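Local coordinates for protein gamma-glutamyl-gamma-aminobutyraldehyde dehydrogenase (Burkholderia cenocepacia, PDB 4LIH) that probably oxidises aldehydes, gamma-glutamyl-gamma-aminobutyraldehyde likely among them, to carboxylic acids with NAD(P)+ as the electron acceptor, at residues Tyr363-Gly377 against Val389-Ile402. Sequence-based numbering, arbitrary orientation.
Sequences YIEAGRGEGRLVTGG and VEPTVFEVKPDAKI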
loop_
_atom_site.group_PDB
_atom_site.type_symbol
_atom_site.label_atom_id
_atom_site.label_comp_id
_atom_site.label_asym_id
_atom_site.label_seq_id
_atom_site.Cartn_x
_atom_site.Cartn_y
_atom_site.Cartn_z
ATOM N N TYR A 363 -44.710 -3.992 -15.336
ATOM C CA TYR A 363 -43.989 -5.229 -15.043
ATOM C C TYR A 363 -44.833 -6.208 -14.215
ATOM O O TYR A 363 -44.820 -7.418 -14.468
ATOM C CB TYR A 363 -42.668 -4.931 -14.384
ATOM C CG TYR A 363 -41.610 -4.471 -15.339
ATOM C CD1 TYR A 363 -40.995 -5.359 -16.197
ATOM C CD2 TYR A 363 -41.183 -3.143 -15.354
ATOM C CE1 TYR A 363 -40.013 -4.950 -17.070
ATOM C CE2 TYR A 363 -40.192 -2.724 -16.215
ATOM C CZ TYR A 363 -39.581 -3.647 -17.055
ATOM O OH TYR A 363 -38.579 -3.284 -17.917
ATOM N N ILE A 364 -45.605 -5.688 -13.262
ATOM C CA ILE A 364 -46.484 -6.535 -12.446
ATOM C C ILE A 364 -47.490 -7.272 -13.367
ATOM O O ILE A 364 -47.769 -8.479 -13.202
ATOM C CB ILE A 364 -47.156 -5.697 -11.328
ATOM C CG1 ILE A 364 -46.081 -5.272 -10.322
ATOM C CG2 ILE A 364 -48.291 -6.432 -10.637
ATOM C CD1 ILE A 364 -46.516 -4.343 -9.207
ATOM N N GLU A 365 -47.983 -6.557 -14.371
ATOM C CA GLU A 365 -48.892 -7.176 -15.376
ATOM C C GLU A 365 -48.172 -8.302 -16.142
ATOM O O GLU A 365 -48.700 -9.430 -16.247
ATOM C CB GLU A 365 -49.482 -6.091 -16.304
ATOM C CG GLU A 365 -50.146 -6.571 -17.611
ATOM C CD GLU A 365 -50.536 -5.408 -18.542
ATOM O OE1 GLU A 365 -50.751 -4.273 -18.060
ATOM O OE2 GLU A 365 -50.584 -5.600 -19.777
ATOM N N ALA A 366 -46.962 -8.040 -16.649
ATOM C CA ALA A 366 -46.183 -9.101 -17.286
ATOM C C ALA A 366 -45.991 -10.239 -16.322
ATOM O O ALA A 366 -46.065 -11.355 -16.737
ATOM C CB ALA A 366 -44.841 -8.657 -17.822
ATOM N N GLY A 367 -45.703 -9.954 -15.057
ATOM C CA GLY A 367 -45.447 -10.999 -14.061
ATOM C C GLY A 367 -46.650 -11.918 -13.859
ATOM O O GLY A 367 -46.499 -13.156 -13.715
ATOM N N ARG A 368 -47.842 -11.321 -13.829
ATOM C CA ARG A 368 -49.081 -12.083 -13.642
ATOM C C ARG A 368 -49.249 -13.112 -14.731
ATOM O O ARG A 368 -49.785 -14.185 -14.485
ATOM C CB ARG A 368 -50.310 -11.188 -13.643
ATOM C CG ARG A 368 -50.506 -10.370 -12.391
ATOM C CD ARG A 368 -51.792 -9.580 -12.523
ATOM N NE ARG A 368 -51.811 -8.510 -11.551
ATOM C CZ ARG A 368 -52.249 -8.618 -10.313
ATOM N NH1 ARG A 368 -52.765 -9.766 -9.881
ATOM N NH2 ARG A 368 -52.174 -7.564 -9.514
ATOM N N GLY A 369 -48.819 -12.785 -15.937
ATOM C CA GLY A 369 -48.920 -13.716 -17.056
ATOM C C GLY A 369 -47.880 -14.838 -17.069
ATOM O O GLY A 369 -48.170 -15.967 -17.515
ATOM N N GLU A 370 -46.675 -14.540 -16.599
ATOM C CA GLU A 370 -45.523 -15.441 -16.763
ATOM C C GLU A 370 -45.082 -16.143 -15.508
ATOM O O GLU A 370 -44.260 -17.008 -15.570
ATOM C CB GLU A 370 -44.325 -14.698 -17.401
ATOM C CG GLU A 370 -43.658 -13.671 -16.518
ATOM C CD GLU A 370 -42.625 -12.801 -17.255
ATOM O OE1 GLU A 370 -42.197 -13.102 -18.419
ATOM O OE2 GLU A 370 -42.216 -11.807 -16.637
ATOM N N GLY A 371 -45.681 -15.821 -14.379
ATOM C CA GLY A 371 -45.307 -16.386 -13.115
ATOM C C GLY A 371 -46.478 -16.548 -12.168
ATOM O O GLY A 371 -47.624 -16.160 -12.483
ATOM N N ARG A 372 -46.169 -17.125 -11.010
ATOM C CA ARG A 372 -47.136 -17.215 -9.915
ATOM C C ARG A 372 -47.054 -16.014 -8.966
ATOM O O ARG A 372 -46.017 -15.780 -8.382
ATOM C CB ARG A 372 -46.900 -18.496 -9.123
ATOM C CG ARG A 372 -47.961 -18.709 -8.041
ATOM C CD ARG A 372 -47.789 -20.055 -7.357
ATOM N NE ARG A 372 -46.540 -20.157 -6.592
ATOM C CZ ARG A 372 -46.391 -19.956 -5.273
ATOM N NH1 ARG A 372 -47.412 -19.600 -4.492
ATOM N NH2 ARG A 372 -45.184 -20.110 -4.725
ATOM N N LEU A 373 -48.156 -15.288 -8.793
ATOM C CA LEU A 373 -48.200 -14.169 -7.839
ATOM C C LEU A 373 -48.246 -14.712 -6.423
ATOM O O LEU A 373 -49.200 -15.432 -6.043
ATOM C CB LEU A 373 -49.405 -13.260 -8.075
ATOM C CG LEU A 373 -49.548 -12.044 -7.137
ATOM C CD1 LEU A 373 -48.443 -10.998 -7.320
ATOM C CD2 LEU A 373 -50.909 -11.398 -7.363
ATOM N N VAL A 374 -47.244 -14.353 -5.628
ATOM C CA VAL A 374 -47.145 -14.903 -4.285
ATOM C C VAL A 374 -47.791 -13.946 -3.299
ATOM O O VAL A 374 -48.510 -14.379 -2.354
ATOM C CB VAL A 374 -45.669 -15.178 -3.899
ATOM C CG1 VAL A 374 -45.561 -15.580 -2.439
ATOM C CG2 VAL A 374 -45.086 -16.274 -4.789
ATOM N N THR A 375 -47.503 -12.655 -3.475
ATOM C CA THR A 375 -48.101 -11.651 -2.636
ATOM C C THR A 375 -48.055 -10.280 -3.292
ATOM O O THR A 375 -47.236 -9.998 -4.199
ATOM C CB THR A 375 -47.445 -11.597 -1.230
ATOM O OG1 THR A 375 -48.272 -10.838 -0.332
ATOM C CG2 THR A 375 -46.067 -10.979 -1.307
ATOM N N GLY A 376 -48.961 -9.423 -2.842
ATOM C CA GLY A 376 -48.997 -8.040 -3.319
ATOM C C GLY A 376 -49.541 -7.865 -4.707
ATOM O O GLY A 376 -50.478 -8.560 -5.113
ATOM N N GLY A 377 -48.946 -6.933 -5.444
ATOM C CA GLY A 377 -49.262 -6.731 -6.832
ATOM C C GLY A 377 -50.235 -5.608 -7.162
ATOM O O GLY A 377 -50.531 -5.433 -8.303
ATOM N N VAL A 389 -47.555 1.370 -4.268
ATOM C CA VAL A 389 -47.742 0.017 -4.819
ATOM C C VAL A 389 -47.284 -0.942 -3.740
ATOM O O VAL A 389 -46.293 -0.694 -3.033
ATOM C CB VAL A 389 -47.037 -0.155 -6.201
ATOM C CG1 VAL A 389 -45.546 0.074 -6.109
ATOM C CG2 VAL A 389 -47.337 -1.505 -6.832
ATOM N N GLU A 390 -48.036 -2.016 -3.572
ATOM C CA GLU A 390 -47.714 -3.025 -2.575
ATOM C C GLU A 390 -46.373 -3.727 -2.850
ATOM O O GLU A 390 -45.977 -3.878 -4.006
ATOM C CB GLU A 390 -48.800 -4.091 -2.508
ATOM C CG GLU A 390 -50.160 -3.623 -2.044
ATOM C CD GLU A 390 -51.261 -4.636 -2.321
ATOM O OE1 GLU A 390 -51.189 -5.376 -3.329
ATOM O OE2 GLU A 390 -52.179 -4.718 -1.479
ATOM N N PRO A 391 -45.702 -4.214 -1.784
ATOM C CA PRO A 391 -44.549 -5.105 -2.040
ATOM C C PRO A 391 -45.021 -6.405 -2.681
ATOM O O PRO A 391 -45.945 -7.053 -2.172
ATOM C CB PRO A 391 -43.976 -5.340 -0.649
ATOM C CG PRO A 391 -45.164 -5.219 0.252
ATOM C CD PRO A 391 -46.043 -4.164 -0.355
ATOM N N THR A 392 -44.399 -6.764 -3.809
ATOM C CA THR A 392 -44.935 -7.784 -4.706
ATOM C C THR A 392 -43.909 -8.871 -4.965
ATOM O O THR A 392 -42.757 -8.568 -5.252
ATOM C CB THR A 392 -45.336 -7.124 -6.025
ATOM O OG1 THR A 392 -46.371 -6.142 -5.770
ATOM C CG2 THR A 392 -45.832 -8.113 -7.033
ATOM N N VAL A 393 -44.337 -10.128 -4.879
ATOM C CA VAL A 393 -43.458 -11.258 -5.116
ATOM C C VAL A 393 -44.082 -12.170 -6.146
ATOM O O VAL A 393 -45.260 -12.495 -6.030
ATOM C CB VAL A 393 -43.229 -12.059 -3.809
ATOM C CG1 VAL A 393 -42.298 -13.227 -4.031
ATOM C CG2 VAL A 393 -42.675 -11.163 -2.711
ATOM N N PHE A 394 -43.293 -12.553 -7.151
ATOM C CA PHE A 394 -43.621 -13.645 -8.080
ATOM C C PHE A 394 -42.633 -14.813 -8.022
ATOM O O PHE A 394 -41.436 -14.646 -7.778
ATOM C CB PHE A 394 -43.558 -13.158 -9.514
ATOM C CG PHE A 394 -44.642 -12.178 -9.869
ATOM C CD1 PHE A 394 -45.891 -12.641 -10.249
ATOM C CD2 PHE A 394 -44.412 -10.825 -9.831
ATOM C CE1 PHE A 394 -46.878 -11.756 -10.607
ATOM C CE2 PHE A 394 -45.409 -9.914 -10.154
ATOM C CZ PHE A 394 -46.655 -10.383 -10.532
ATOM N N GLU A 395 -43.151 -15.991 -8.344
ATOM C CA GLU A 395 -42.302 -17.168 -8.582
ATOM C C GLU A 395 -42.196 -17.303 -10.095
ATOM O O GLU A 395 -43.210 -17.384 -10.771
ATOM C CB GLU A 395 -42.908 -18.411 -7.914
ATOM C CG GLU A 395 -41.973 -19.594 -7.989
ATOM C CD GLU A 395 -42.405 -20.767 -7.160
ATOM O OE1 GLU A 395 -43.410 -20.677 -6.433
ATOM O OE2 GLU A 395 -41.731 -21.790 -7.289
ATOM N N VAL A 396 -40.984 -17.264 -10.630
ATOM C CA VAL A 396 -40.783 -17.257 -12.099
ATOM C C VAL A 396 -39.628 -18.140 -12.462
ATOM O O VAL A 396 -38.790 -18.515 -11.604
ATOM C CB VAL A 396 -40.520 -15.823 -12.709
ATOM C CG1 VAL A 396 -41.802 -14.980 -12.769
ATOM C CG2 VAL A 396 -39.414 -15.075 -11.980
ATOM N N LYS A 397 -39.583 -18.499 -13.739
ATOM C CA LYS A 397 -38.394 -19.061 -14.347
ATOM C C LYS A 397 -37.352 -17.962 -14.551
ATOM O O LYS A 397 -37.662 -16.773 -14.649
ATOM C CB LYS A 397 -38.719 -19.641 -15.735
ATOM C CG LYS A 397 -39.624 -20.846 -15.796
ATOM C CD LYS A 397 -39.727 -21.203 -17.269
ATOM C CE LYS A 397 -40.676 -22.344 -17.567
ATOM N NZ LYS A 397 -40.653 -22.479 -19.045
ATOM N N PRO A 398 -36.090 -18.364 -14.665
ATOM C CA PRO A 398 -35.073 -17.339 -14.759
ATOM C C PRO A 398 -35.044 -16.536 -16.030
ATOM O O PRO A 398 -34.417 -15.488 -16.037
ATOM C CB PRO A 398 -33.781 -18.111 -14.553
ATOM C CG PRO A 398 -34.091 -19.505 -14.860
ATOM C CD PRO A 398 -35.521 -19.701 -14.491
ATOM N N ASP A 399 -35.700 -17.009 -17.094
ATOM C CA ASP A 399 -35.778 -16.265 -18.368
ATOM C C ASP A 399 -37.032 -15.401 -18.507
ATOM O O ASP A 399 -37.225 -14.793 -19.541
ATOM C CB ASP A 399 -35.661 -17.217 -19.569
ATOM C CG ASP A 399 -36.619 -18.405 -19.492
ATOM O OD1 ASP A 399 -37.593 -18.366 -18.702
ATOM O OD2 ASP A 399 -36.404 -19.402 -20.232
ATOM N N ALA A 400 -37.842 -15.285 -17.446
ATOM C CA ALA A 400 -39.061 -14.458 -17.464
ATOM C C ALA A 400 -38.664 -13.009 -17.651
ATOM O O ALA A 400 -37.573 -12.605 -17.256
ATOM C CB ALA A 400 -39.849 -14.604 -16.161
ATOM N N LYS A 401 -39.544 -12.231 -18.269
ATOM C CA LYS A 401 -39.303 -10.803 -18.437
ATOM C C LYS A 401 -38.949 -10.118 -17.122
ATOM O O LYS A 401 -37.948 -9.385 -17.071
ATOM C CB LYS A 401 -40.511 -10.097 -19.078
ATOM C CG LYS A 401 -40.231 -8.672 -19.519
ATOM C CD LYS A 401 -41.462 -8.046 -20.134
ATOM C CE LYS A 401 -41.142 -6.716 -20.759
ATOM N NZ LYS A 401 -42.310 -6.171 -21.503
ATOM N N ILE A 402 -39.754 -10.338 -16.071
ATOM C CA ILE A 402 -39.497 -9.629 -14.789
ATOM C C ILE A 402 -38.206 -10.136 -14.104
ATOM O O ILE A 402 -37.691 -9.481 -13.205
ATOM C CB ILE A 402 -40.648 -9.710 -13.782
ATOM C CG1 ILE A 402 -41.023 -11.171 -13.432
ATOM C CG2 ILE A 402 -41.872 -8.979 -14.319
ATOM C CD1 ILE A 402 -41.785 -11.273 -12.130
HETATM O O HOH W 1 -41.715 -17.802 -15.570
HETATM O O HOH W 2 -47.526 -7.947 -0.191
#
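Strand 372-375 pairs antiparallel with strand 392-395, the register broken by a classic beta bulge where Val374 and Thr375 both face Val393, while helix 363-370 packs over the same inner strand, its axis 8.7 Å away at 32°. This adds an edge strand to the mixed sheet of the aldehyde dehydrogenase fold, where 388-395 also runs parallel to strand 411-417. At the bulge Val393 O takes Val374 N at 2.7 Å and, weakly, Thr375 N. Phe394 is the wedge between helix and sheet: Gly367 CA sits over one face of its ring, 3.9 Å from the centroid, and Leu373 CD1 over the opposite face. The bare glycine lets the helix backbone come this close. On the other side of the sheet Arg372 bends at chi3 (66°) and turns NH2 onto Glu395 OE1 at 2.5 Å, nearly in the guanidinium plane, although the two flat groups stand 74° apart; Glu395 OE2 has a second cation, Lys322. Farther along, the Glu370 carboxylate accepts from the first backbone N-H groups of helix 401-404, just after Ala400 at its N-cap position. Lys401 N meets Glu370 OE1 at 2.8 Å and Ile402 N meets Glu370 OE2 at 2.9 Å, both syn but tilted out of the carboxylate plane, with Ala400 CB against Glu370 CD.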